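Local atomic coordinates of tRNA (guanine(9)-N1)-methyltransferase (Schizosaccharomyces pombe, PDB entry 4JWH), a protein that catalyses the methylation of guanine N1 at position 9 of cytoplasmic tRNA, using S-adenosyl-L-methionine as the methyl donor. Residues 98-103 against 138-143; 107-112 against 146-151; 200-205 against 262-267; 209-214 against 252-257. All coordinates share one frame; numbering follows the deposited sequence.

Interaction 1: 98-103 against 138-143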
# COMPACT_ATOMS: atom_id res chain seq x y z
N LYS A 98 21.70 -1.92 9.76
CA LYS A 98 21.12 -3.13 10.34
C LYS A 98 19.63 -3.22 10.05
O LYS A 98 18.93 -2.24 10.20
CB LYS A 98 21.37 -3.15 11.84
CG LYS A 98 20.57 -4.21 12.63
CD LYS A 98 20.58 -3.87 14.12
CE LYS A 98 19.77 -4.87 14.96
NZ LYS A 98 20.14 -6.27 14.68
N VAL A 99 19.15 -4.39 9.63
CA VAL A 99 17.74 -4.58 9.36
C VAL A 99 16.97 -4.67 10.68
O VAL A 99 17.25 -5.54 11.51
CB VAL A 99 17.47 -5.79 8.42
CG1 VAL A 99 15.97 -6.12 8.35
CG2 VAL A 99 17.99 -5.49 7.02
N VAL A 100 16.05 -3.74 10.89
CA VAL A 100 15.20 -3.72 12.09
C VAL A 100 13.71 -3.62 11.69
O VAL A 100 13.26 -2.55 11.28
CB VAL A 100 15.56 -2.55 13.06
CG1 VAL A 100 14.58 -2.51 14.25
CG2 VAL A 100 16.99 -2.68 13.59
N PRO A 101 12.95 -4.72 11.82
CA PRO A 101 11.53 -4.71 11.49
C PRO A 101 10.80 -3.57 12.19
O PRO A 101 11.13 -3.21 13.32
CB PRO A 101 11.04 -6.05 12.02
CG PRO A 101 12.23 -6.93 11.96
CD PRO A 101 13.39 -6.05 12.29
N SER A 102 9.84 -2.98 11.50
CA SER A 102 8.96 -1.97 12.05
C SER A 102 7.72 -2.69 12.58
O SER A 102 7.31 -3.72 12.06
CB SER A 102 8.57 -1.01 10.90
OG SER A 102 7.52 -0.12 11.26
N SER A 103 7.09 -2.15 13.62
CA SER A 103 5.82 -2.70 14.06
C SER A 103 4.63 -2.26 13.16
O SER A 103 3.52 -2.76 13.29
CB SER A 103 5.59 -2.33 15.53
OG SER A 103 5.65 -0.93 15.65
N ALA A 138 13.74 -4.30 2.54
CA ALA A 138 13.65 -3.00 3.21
C ALA A 138 14.52 -2.99 4.47
O ALA A 138 14.70 -4.04 5.12
CB ALA A 138 12.22 -2.69 3.56
N LEU A 139 15.05 -1.83 4.83
CA LEU A 139 15.79 -1.71 6.08
C LEU A 139 14.86 -1.97 7.28
O LEU A 139 15.28 -2.56 8.28
CB LEU A 139 16.49 -0.35 6.19
CG LEU A 139 17.44 -0.15 7.38
CD1 LEU A 139 18.67 -1.07 7.23
CD2 LEU A 139 17.87 1.31 7.58
N HIS A 140 13.59 -1.57 7.16
CA HIS A 140 12.58 -1.83 8.18
C HIS A 140 11.33 -2.51 7.61
O HIS A 140 10.35 -1.85 7.32
CB HIS A 140 12.17 -0.52 8.89
CG HIS A 140 13.34 0.25 9.42
ND1 HIS A 140 14.09 -0.19 10.49
CD2 HIS A 140 13.92 1.39 8.99
CE1 HIS A 140 15.07 0.67 10.71
NE2 HIS A 140 14.98 1.64 9.82
N PRO A 141 11.36 -3.85 7.45
CA PRO A 141 10.18 -4.48 6.90
C PRO A 141 9.00 -4.30 7.83
O PRO A 141 9.17 -4.26 9.03
CB PRO A 141 10.55 -5.97 6.84
CG PRO A 141 11.93 -6.09 7.30
CD PRO A 141 12.50 -4.77 7.60
N VAL A 142 7.81 -4.20 7.25
CA VAL A 142 6.59 -4.12 8.01
C VAL A 142 5.84 -5.42 7.89
O VAL A 142 6.29 -6.33 7.15
CB VAL A 142 5.69 -2.96 7.47
CG1 VAL A 142 6.43 -1.66 7.62
CG2 VAL A 142 5.31 -3.19 6.01
N GLU A 143 4.69 -5.52 8.55
CA GLU A 143 3.75 -6.60 8.26
C GLU A 143 2.78 -6.14 7.17
O GLU A 143 2.00 -5.18 7.35
CB GLU A 143 3.00 -7.09 9.52
CG GLU A 143 3.84 -7.99 10.47
CD GLU A 143 4.23 -9.39 9.95
OE1 GLU A 143 3.69 -9.92 8.95
OE2 GLU A 143 5.11 -10.00 10.58

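Interaction 2: 107-112 against 146-151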
# COMPACT_ATOMS: atom_id res chain seq x y z
N VAL A 107 -1.70 -2.24 4.87
CA VAL A 107 -2.79 -3.04 4.30
C VAL A 107 -3.02 -2.72 2.83
O VAL A 107 -3.29 -1.55 2.47
CB VAL A 107 -4.12 -2.77 5.04
CG1 VAL A 107 -5.27 -3.49 4.40
CG2 VAL A 107 -4.01 -3.09 6.55
N LEU A 108 -2.96 -3.75 1.98
CA LEU A 108 -3.50 -3.62 0.64
C LEU A 108 -4.99 -3.98 0.68
O LEU A 108 -5.36 -5.15 0.96
CB LEU A 108 -2.71 -4.45 -0.37
CG LEU A 108 -1.18 -4.32 -0.28
CD1 LEU A 108 -0.46 -5.18 -1.31
CD2 LEU A 108 -0.69 -2.85 -0.32
N ASP A 109 -5.84 -2.97 0.46
CA ASP A 109 -7.28 -3.14 0.50
C ASP A 109 -7.71 -3.68 -0.86
O ASP A 109 -7.83 -2.93 -1.83
CB ASP A 109 -7.99 -1.82 0.81
CG ASP A 109 -9.52 -1.91 0.69
OD1 ASP A 109 -10.10 -3.02 0.70
OD2 ASP A 109 -10.15 -0.84 0.63
N CYS A 110 -7.94 -4.99 -0.92
CA CYS A 110 -8.23 -5.63 -2.19
C CYS A 110 -9.72 -5.84 -2.42
O CYS A 110 -10.11 -6.84 -2.97
CB CYS A 110 -7.48 -6.97 -2.32
SG CYS A 110 -5.67 -6.86 -2.22
N ALA A 111 -10.53 -4.86 -2.04
CA ALA A 111 -11.98 -4.95 -2.19
C ALA A 111 -12.55 -4.52 -3.53
O ALA A 111 -13.78 -4.47 -3.67
CB ALA A 111 -12.67 -4.14 -1.05
N PHE A 112 -11.71 -4.24 -4.52
CA PHE A 112 -12.21 -3.56 -5.76
C PHE A 112 -12.11 -4.40 -7.05
O PHE A 112 -12.14 -3.85 -8.15
CB PHE A 112 -11.49 -2.21 -5.96
CG PHE A 112 -11.36 -1.40 -4.71
CD1 PHE A 112 -12.46 -0.70 -4.20
CD2 PHE A 112 -10.15 -1.37 -4.03
CE1 PHE A 112 -12.35 0.03 -3.02
CE2 PHE A 112 -10.03 -0.64 -2.86
CZ PHE A 112 -11.13 0.07 -2.35
N ALA A 146 -3.00 -8.26 2.94
CA ALA A 146 -3.86 -8.11 1.76
C ALA A 146 -5.29 -8.52 2.14
O ALA A 146 -5.61 -9.73 2.28
CB ALA A 146 -3.34 -8.95 0.63
N THR A 147 -6.17 -7.53 2.32
CA THR A 147 -7.51 -7.79 2.86
C THR A 147 -8.58 -7.82 1.76
O THR A 147 -8.39 -7.24 0.68
CB THR A 147 -7.88 -6.78 4.01
OG1 THR A 147 -7.83 -5.43 3.52
CG2 THR A 147 -6.93 -6.93 5.21
N ASN A 148 -9.71 -8.46 2.05
CA ASN A 148 -10.67 -8.92 1.02
C ASN A 148 -9.93 -9.61 -0.12
O ASN A 148 -10.29 -9.44 -1.26
CB ASN A 148 -11.51 -7.77 0.45
CG ASN A 148 -12.56 -7.27 1.42
OD1 ASN A 148 -12.39 -6.24 2.05
ND2 ASN A 148 -13.67 -8.00 1.52
N PHE A 149 -8.86 -10.33 0.18
CA PHE A 149 -8.09 -11.01 -0.87
C PHE A 149 -8.82 -12.24 -1.42
O PHE A 149 -9.14 -13.15 -0.67
CB PHE A 149 -6.68 -11.36 -0.39
CG PHE A 149 -5.74 -11.77 -1.51
CD1 PHE A 149 -5.44 -13.11 -1.73
CD2 PHE A 149 -5.19 -10.81 -2.37
CE1 PHE A 149 -4.58 -13.49 -2.77
CE2 PHE A 149 -4.35 -11.18 -3.41
CZ PHE A 149 -4.05 -12.53 -3.62
N GLY A 150 -9.09 -12.24 -2.73
CA GLY A 150 -9.83 -13.31 -3.38
C GLY A 150 -10.12 -12.99 -4.83
O GLY A 150 -9.45 -12.13 -5.44
N GLY A 151 -11.10 -13.68 -5.39
CA GLY A 151 -11.57 -13.39 -6.76
C GLY A 151 -10.45 -13.48 -7.79
O GLY A 151 -9.54 -14.28 -7.65
O HOH W 1 -10.33 -4.71 2.72
O HOH W 2 -9.15 -9.30 -4.36

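Interaction 3: 200-205 against 262-267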
# COMPACT_ATOMS: atom_id res chain seq x y z
N ILE A 200 -0.09 13.34 5.19
CA ILE A 200 0.76 12.56 6.07
C ILE A 200 2.17 13.15 6.10
O ILE A 200 2.70 13.57 5.06
CB ILE A 200 0.75 11.05 5.75
CG1 ILE A 200 1.24 10.26 6.97
CG2 ILE A 200 1.56 10.70 4.51
CD1 ILE A 200 0.60 8.94 7.10
N THR A 201 2.75 13.22 7.30
CA THR A 201 4.05 13.81 7.48
C THR A 201 5.03 12.88 8.16
O THR A 201 6.23 13.07 8.07
CB THR A 201 3.95 15.12 8.25
OG1 THR A 201 3.32 14.87 9.50
CG2 THR A 201 3.11 16.14 7.46
N GLU A 202 4.50 11.85 8.83
CA GLU A 202 5.32 10.84 9.46
C GLU A 202 4.52 9.56 9.59
O GLU A 202 3.30 9.61 9.84
CB GLU A 202 5.70 11.31 10.86
CG GLU A 202 6.99 12.13 10.91
CD GLU A 202 7.48 12.28 12.32
OE1 GLU A 202 6.83 13.04 13.08
OE2 GLU A 202 8.49 11.62 12.68
N LEU A 203 5.19 8.42 9.45
CA LEU A 203 4.53 7.15 9.72
C LEU A 203 4.73 6.79 11.17
O LEU A 203 5.85 6.70 11.65
CB LEU A 203 5.02 6.03 8.80
CG LEU A 203 5.00 6.36 7.30
CD1 LEU A 203 5.69 5.32 6.46
CD2 LEU A 203 3.58 6.57 6.82
N ASP A 204 3.61 6.55 11.85
CA ASP A 204 3.54 6.28 13.27
C ASP A 204 3.76 4.78 13.51
O ASP A 204 3.07 3.95 12.92
CB ASP A 204 2.10 6.61 13.66
CG ASP A 204 1.97 7.43 14.88
OD1 ASP A 204 2.35 6.94 15.97
OD2 ASP A 204 1.40 8.55 14.76
N GLU A 205 4.68 4.41 14.40
CA GLU A 205 4.88 2.99 14.70
C GLU A 205 3.63 2.24 15.16
O GLU A 205 3.57 1.01 15.05
CB GLU A 205 6.06 2.75 15.68
CG GLU A 205 7.51 2.76 15.06
CD GLU A 205 7.80 1.68 13.99
OE1 GLU A 205 7.80 0.46 14.31
OE2 GLU A 205 8.07 2.05 12.80
N SER A 262 7.96 2.76 2.62
CA SER A 262 9.04 1.92 3.11
C SER A 262 10.35 2.69 3.15
O SER A 262 11.13 2.60 4.12
CB SER A 262 9.12 0.67 2.21
OG SER A 262 10.11 -0.24 2.65
N LEU A 263 10.58 3.51 2.12
CA LEU A 263 11.79 4.33 2.09
C LEU A 263 11.77 5.45 3.12
O LEU A 263 12.81 5.87 3.65
CB LEU A 263 12.06 4.84 0.68
CG LEU A 263 12.60 3.73 -0.26
CD1 LEU A 263 12.75 4.22 -1.71
CD2 LEU A 263 13.89 3.15 0.22
N TRP A 264 10.58 5.95 3.44
CA TRP A 264 10.48 6.93 4.49
C TRP A 264 10.92 6.31 5.82
O TRP A 264 11.63 6.95 6.59
CB TRP A 264 9.08 7.53 4.62
CG TRP A 264 9.12 8.71 5.58
CD1 TRP A 264 9.42 10.00 5.28
CD2 TRP A 264 8.90 8.67 7.01
NE1 TRP A 264 9.40 10.78 6.43
CE2 TRP A 264 9.07 9.98 7.50
CE3 TRP A 264 8.57 7.64 7.91
CZ2 TRP A 264 8.94 10.30 8.87
CZ3 TRP A 264 8.43 7.95 9.26
CH2 TRP A 264 8.61 9.28 9.73
N LEU A 265 10.50 5.08 6.10
CA LEU A 265 10.98 4.40 7.31
C LEU A 265 12.51 4.43 7.39
O LEU A 265 13.08 4.75 8.44
CB LEU A 265 10.44 2.97 7.39
CG LEU A 265 8.92 2.92 7.49
CD1 LEU A 265 8.42 1.50 7.43
CD2 LEU A 265 8.42 3.65 8.77
N GLU A 266 13.16 4.12 6.27
CA GLU A 266 14.62 4.14 6.21
C GLU A 266 15.22 5.54 6.37
O GLU A 266 16.09 5.77 7.21
CB GLU A 266 15.10 3.52 4.90
CG GLU A 266 16.60 3.66 4.74
CD GLU A 266 17.21 2.70 3.72
OE1 GLU A 266 16.55 1.73 3.28
OE2 GLU A 266 18.39 2.93 3.39
N TYR A 267 14.77 6.48 5.53
CA TYR A 267 15.45 7.77 5.45
C TYR A 267 14.84 8.80 6.41
O TYR A 267 15.54 9.71 6.85
CB TYR A 267 15.40 8.34 4.01
CG TYR A 267 16.01 7.46 2.94
CD1 TYR A 267 17.23 6.80 3.13
CD2 TYR A 267 15.36 7.29 1.71
CE1 TYR A 267 17.80 5.98 2.11
CE2 TYR A 267 15.92 6.48 0.69
CZ TYR A 267 17.13 5.82 0.90
OH TYR A 267 17.68 5.04 -0.11

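Interaction 4: 209-214 against 252-257. With SAH (S-adenosyl-L-homocysteine), chain C.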
# COMPACT_ATOMS: atom_id res chain seq x y z
N TYR A 209 -1.55 1.58 7.99
CA TYR A 209 -1.75 2.43 6.79
C TYR A 209 -2.36 1.61 5.70
O TYR A 209 -1.88 0.53 5.45
CB TYR A 209 -0.42 3.08 6.34
CG TYR A 209 0.04 4.02 7.42
CD1 TYR A 209 -0.56 5.27 7.55
CD2 TYR A 209 0.97 3.61 8.38
CE1 TYR A 209 -0.18 6.15 8.59
CE2 TYR A 209 1.34 4.46 9.42
CZ TYR A 209 0.75 5.72 9.52
OH TYR A 209 1.10 6.58 10.52
N ILE A 210 -3.42 2.10 5.08
CA ILE A 210 -4.11 1.34 4.03
C ILE A 210 -3.80 1.93 2.66
O ILE A 210 -3.89 3.14 2.47
CB ILE A 210 -5.63 1.33 4.23
CG1 ILE A 210 -5.99 0.82 5.65
CG2 ILE A 210 -6.33 0.42 3.19
CD1 ILE A 210 -7.37 1.31 6.11
N ILE A 211 -3.46 1.07 1.71
CA ILE A 211 -3.36 1.43 0.28
C ILE A 211 -4.51 0.76 -0.47
O ILE A 211 -4.75 -0.45 -0.31
CB ILE A 211 -2.01 0.98 -0.33
CG1 ILE A 211 -0.84 1.51 0.53
CG2 ILE A 211 -1.90 1.41 -1.80
CD1 ILE A 211 0.53 0.92 0.21
N GLY A 212 -5.26 1.54 -1.27
CA GLY A 212 -6.25 0.94 -2.19
C GLY A 212 -5.63 0.03 -3.24
O GLY A 212 -4.81 0.47 -4.05
N ALA A 213 -6.02 -1.24 -3.26
CA ALA A 213 -5.43 -2.15 -4.25
C ALA A 213 -6.29 -2.08 -5.50
O ALA A 213 -7.20 -2.89 -5.70
CB ALA A 213 -5.31 -3.59 -3.72
N ILE A 214 -5.99 -1.09 -6.33
CA ILE A 214 -6.73 -0.87 -7.57
C ILE A 214 -5.87 -0.15 -8.63
O ILE A 214 -5.12 0.77 -8.32
CB ILE A 214 -8.07 -0.09 -7.31
CG1 ILE A 214 -8.92 -0.02 -8.60
CG2 ILE A 214 -7.80 1.29 -6.67
CD1 ILE A 214 -10.30 0.56 -8.42
N LEU A 252 -0.21 7.94 -7.57
CA LEU A 252 0.84 6.96 -7.82
C LEU A 252 0.25 5.55 -7.83
O LEU A 252 -0.90 5.36 -7.44
CB LEU A 252 1.93 7.10 -6.76
CG LEU A 252 2.56 8.49 -6.58
CD1 LEU A 252 3.51 8.49 -5.40
CD2 LEU A 252 3.30 8.93 -7.83
N THR A 253 1.04 4.57 -8.26
CA THR A 253 0.57 3.20 -8.31
C THR A 253 0.65 2.60 -6.89
O THR A 253 1.32 3.15 -6.00
CB THR A 253 1.41 2.32 -9.27
OG1 THR A 253 2.72 2.15 -8.73
CG2 THR A 253 1.49 2.93 -10.70
N VAL A 254 -0.04 1.47 -6.69
CA VAL A 254 0.01 0.75 -5.41
C VAL A 254 1.47 0.54 -4.96
O VAL A 254 1.84 0.90 -3.84
CB VAL A 254 -0.72 -0.60 -5.49
CG1 VAL A 254 -0.51 -1.41 -4.20
CG2 VAL A 254 -2.22 -0.39 -5.81
N ASN A 255 2.31 0.00 -5.85
CA ASN A 255 3.69 -0.30 -5.45
C ASN A 255 4.52 0.96 -5.27
O ASN A 255 5.42 0.97 -4.45
CB ASN A 255 4.41 -1.25 -6.42
CG ASN A 255 4.64 -0.62 -7.78
OD1 ASN A 255 3.70 -0.49 -8.54
ND2 ASN A 255 5.87 -0.15 -8.04
N GLN A 256 4.25 2.01 -6.03
CA GLN A 256 5.01 3.26 -5.83
C GLN A 256 4.75 3.83 -4.43
O GLN A 256 5.67 4.29 -3.74
CB GLN A 256 4.67 4.30 -6.91
CG GLN A 256 5.37 4.03 -8.25
CD GLN A 256 4.92 4.98 -9.34
OE1 GLN A 256 3.76 5.38 -9.38
NE2 GLN A 256 5.85 5.35 -10.24
N VAL A 257 3.50 3.79 -4.01
CA VAL A 257 3.13 4.33 -2.70
C VAL A 257 3.77 3.46 -1.63
O VAL A 257 4.40 3.96 -0.71
CB VAL A 257 1.58 4.32 -2.55
CG1 VAL A 257 1.18 4.59 -1.09
CG2 VAL A 257 0.98 5.38 -3.47
N SAH C . -9.06 6.45 -7.80
CA SAH C . -8.37 5.50 -6.94
CB SAH C . -6.99 5.24 -7.61
CG SAH C . -5.91 5.15 -6.61
SD SAH C . -4.25 4.72 -6.93
C SAH C . -8.50 6.00 -5.51
O SAH C . -7.71 5.87 -4.63
OXT SAH C . -9.52 6.52 -5.17
C5' SAH C . -4.02 3.39 -5.82
C4' SAH C . -3.75 3.72 -4.36
O4' SAH C . -2.52 4.35 -4.15
C3' SAH C . -4.77 4.61 -3.64
O3' SAH C . -5.90 3.91 -3.22
C2' SAH C . -4.00 5.20 -2.51
O2' SAH C . -4.05 4.31 -1.44
C1' SAH C . -2.62 5.28 -3.12
N9 SAH C . -2.25 6.63 -3.55
C8 SAH C . -1.97 7.01 -4.77
N7 SAH C . -1.60 8.26 -4.83
C5 SAH C . -1.60 8.71 -3.62
C6 SAH C . -1.31 9.98 -2.95
N6 SAH C . -0.94 11.02 -3.64
N1 SAH C . -1.45 10.03 -1.64
C2 SAH C . -1.82 8.98 -0.94
N3 SAH C . -2.12 7.82 -1.47
C4 SAH C . -2.02 7.62 -2.77
O HOH W 3 -2.13 1.06 -8.93

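Interaction 1: 98-103 against 138-143
His140 reaches across to Val100 with its imidazole, whose ND1 side faces the carbonyl of Val100. CB starts 3.3 Å from Val100 O, with the CB of Ser102 farther along. CG is anti to its own carbonyl carbon (chi1 -52°), which puts it beside the same oxygen. ND1 then donates to Val100 O at 2.6 Å, a short bond with an N-H...O angle of 155° that lies in the ring plane and uses a carbonyl lone pair. CE1, next round the ring, packs against the CB of Val100 at 4.0 Å, while CG of Leu139 sits over one ring face, toward the rim. Two backbone bonds flank this one: Val100 N to Leu139 O at 3.0 Å and Ser102 N to Pro141 O at 2.9 Å. Val99 CG1 meets Pro141 CD at 3.8 Å, the two side chains crossing at about a right angle, and Leu265 of helix 254-267 touches His140 and Val142. Both segments run the same way and lead into the parallel strands 105-109 and 143-147, so the contact pairs the lead-ins to the two strands of one beta-alpha-beta unit of the SPOUT sheet.

Interaction 2: 107-112 against 146-151
Asp109, Thr147 and Asn148 share one water, which accepts a hydrogen bond from Thr147 OG1 and donates one to each of the other two. Its bonds run 2.6 Å to Asp109 OD1 and 2.7 Å to Asn148 OD1. The Thr147 hydroxyl stands between its own backbone N and carbonyl carbon (chi1 59°), and besides the water it touches CG1 of Val107, whose side chain crosses that of Thr147 at about a right angle. Asp109 and Asn148 lie side by side, pointing the same way, with carboxylate and amide planes 46° apart. Asp109 OD1 also takes a weak bond from Ala111 N. Its other oxygen is bonded by Tyr191 and by a salt bridge to Lys227, so both carboxylate oxygens are held, close to cofactor-binding Gly212. These groups stand where two parallel strands of a beta-alpha-beta unit end together, 105-109 beside 143-147, with helix 118-137 as the crossover. Thr147 N donates to Leu108 O at 2.9 Å, and Cys110 N to Thr147 O at 2.8 Å, carrying the pairing one residue past the strand. Asn148 then turns with a positive phi, and a second water lies within bonding reach of Cys110 O and Gly150 O. Cys110 SG approaches the edge of the Phe149 ring in its plane, 4.0 Å from CD2 in a sulfur-aromatic contact, and packs on Ala146 CB at 4.2 Å.

Interaction 3: 200-205 against 262-267
Trp264 projects from helix 254-267 against Glu202 and Leu203, in the loop between strands 189-192 and 208-212 of the SPOUT methyltransferase fold. The helix thereby packs on a connection between two strands of the sheet that carries the cofactor site. The indole makes most of the contact. With CG anti to the backbone N (chi1 -171°), it leaves the helix toward the loop and receives the loop backbone over one face. Leu203 N lies over that face, 3.3 Å from CZ3, and Glu202 CA makes an off-centre CH-pi contact, 4.1 Å from the centroid of the six-membered ring. Farther out, Glu202 CG rests 3.4 Å from CZ2. The same indole stacks with Trp270, whose NE1 bonds Thr201 O. An alanine in place of Trp264 would probably open a gap under the loop at Glu202 and Leu203 and leave Trp270 without its stacking partner. Apolar side-chain packing comes next: Leu203 and Trp264 slide past each other in opposite directions, Leu203 CG meeting CE3 at 3.8 Å. Leu203 CD1 goes on to Leu265 CD2 at 3.9 Å, the two leucines crossing at about a right angle. Tyr209 of strand 208-212 also touches Leu203, which ties this buried residue to the sheet as well as to the helix. Charge sits at the margin, where the Glu202 carboxylate forms a salt bridge with Arg268. Its plane is turned 67° from the indole, with OE2 at the edge of the ring, in plane, 3.8 Å from CH2.

Interaction 4: 209-214 against 252-257
The S-adenosyl-L-homocysteine pocket lies where Ile211, near the end of strand 208-212, packs on Val254 and Val257 at the start of helix 254-267. Ile211 CG2 meets Val254 CG1 at 4.0 Å, and CD1 meets Val257 CG1 at 3.9 Å, those two side chains sliding past each other in opposite directions. Ile211 CG2 also touches the ribose, 3.6 Å from O2'. An alanine at Ile211 would probably open a gap between strand and helix and leave that side of the ribose less firmly packed. Gly212 N donates to O2' at 3.0 Å, and a CB on this glycine would run into O3'. SPOUT enzymes characteristically bind their cofactor in a trefoil-knotted region, and here it sits between the end of strand 208-212 and the loop leading into helix 254-267: Leu252 N bonds adenine N7 at 3.1 Å, while Val257 CG2 lies 3.5 Å from N9. The helix opens with a capping box, Gln256 N to Thr253 OG1 and Thr253 N to Gln256 OE1. Past the strand, Ala213 is the centre of an inverse gamma turn. Val254 CG2 comes within 3.2 Å of Gly212 O, and one water bridges Val254 N to Ile214 O.

Overall arrangement
From the N terminus, interaction 1 closes the first loop by pairing the lead-in to strand 105-109 with the end of the crossover from helix 118-137. Interaction 2 crosses it, since its segments follow those of interaction 1 in the same order and continue the pairing to the far ends of the strands. Interaction 3 opens later and spans residues 200 to 267; interaction 4 lies within that span, and both use helix 254-267. The two halves meet in several places, among them Ser102 and Ser103 with Glu205, joining interactions 1 and 3, and Val107 with Tyr209 and Ile211, joining 2 and 4 through neighbouring strands. Tyr209 OH also bonds Asp204 N, linking 4 to 3.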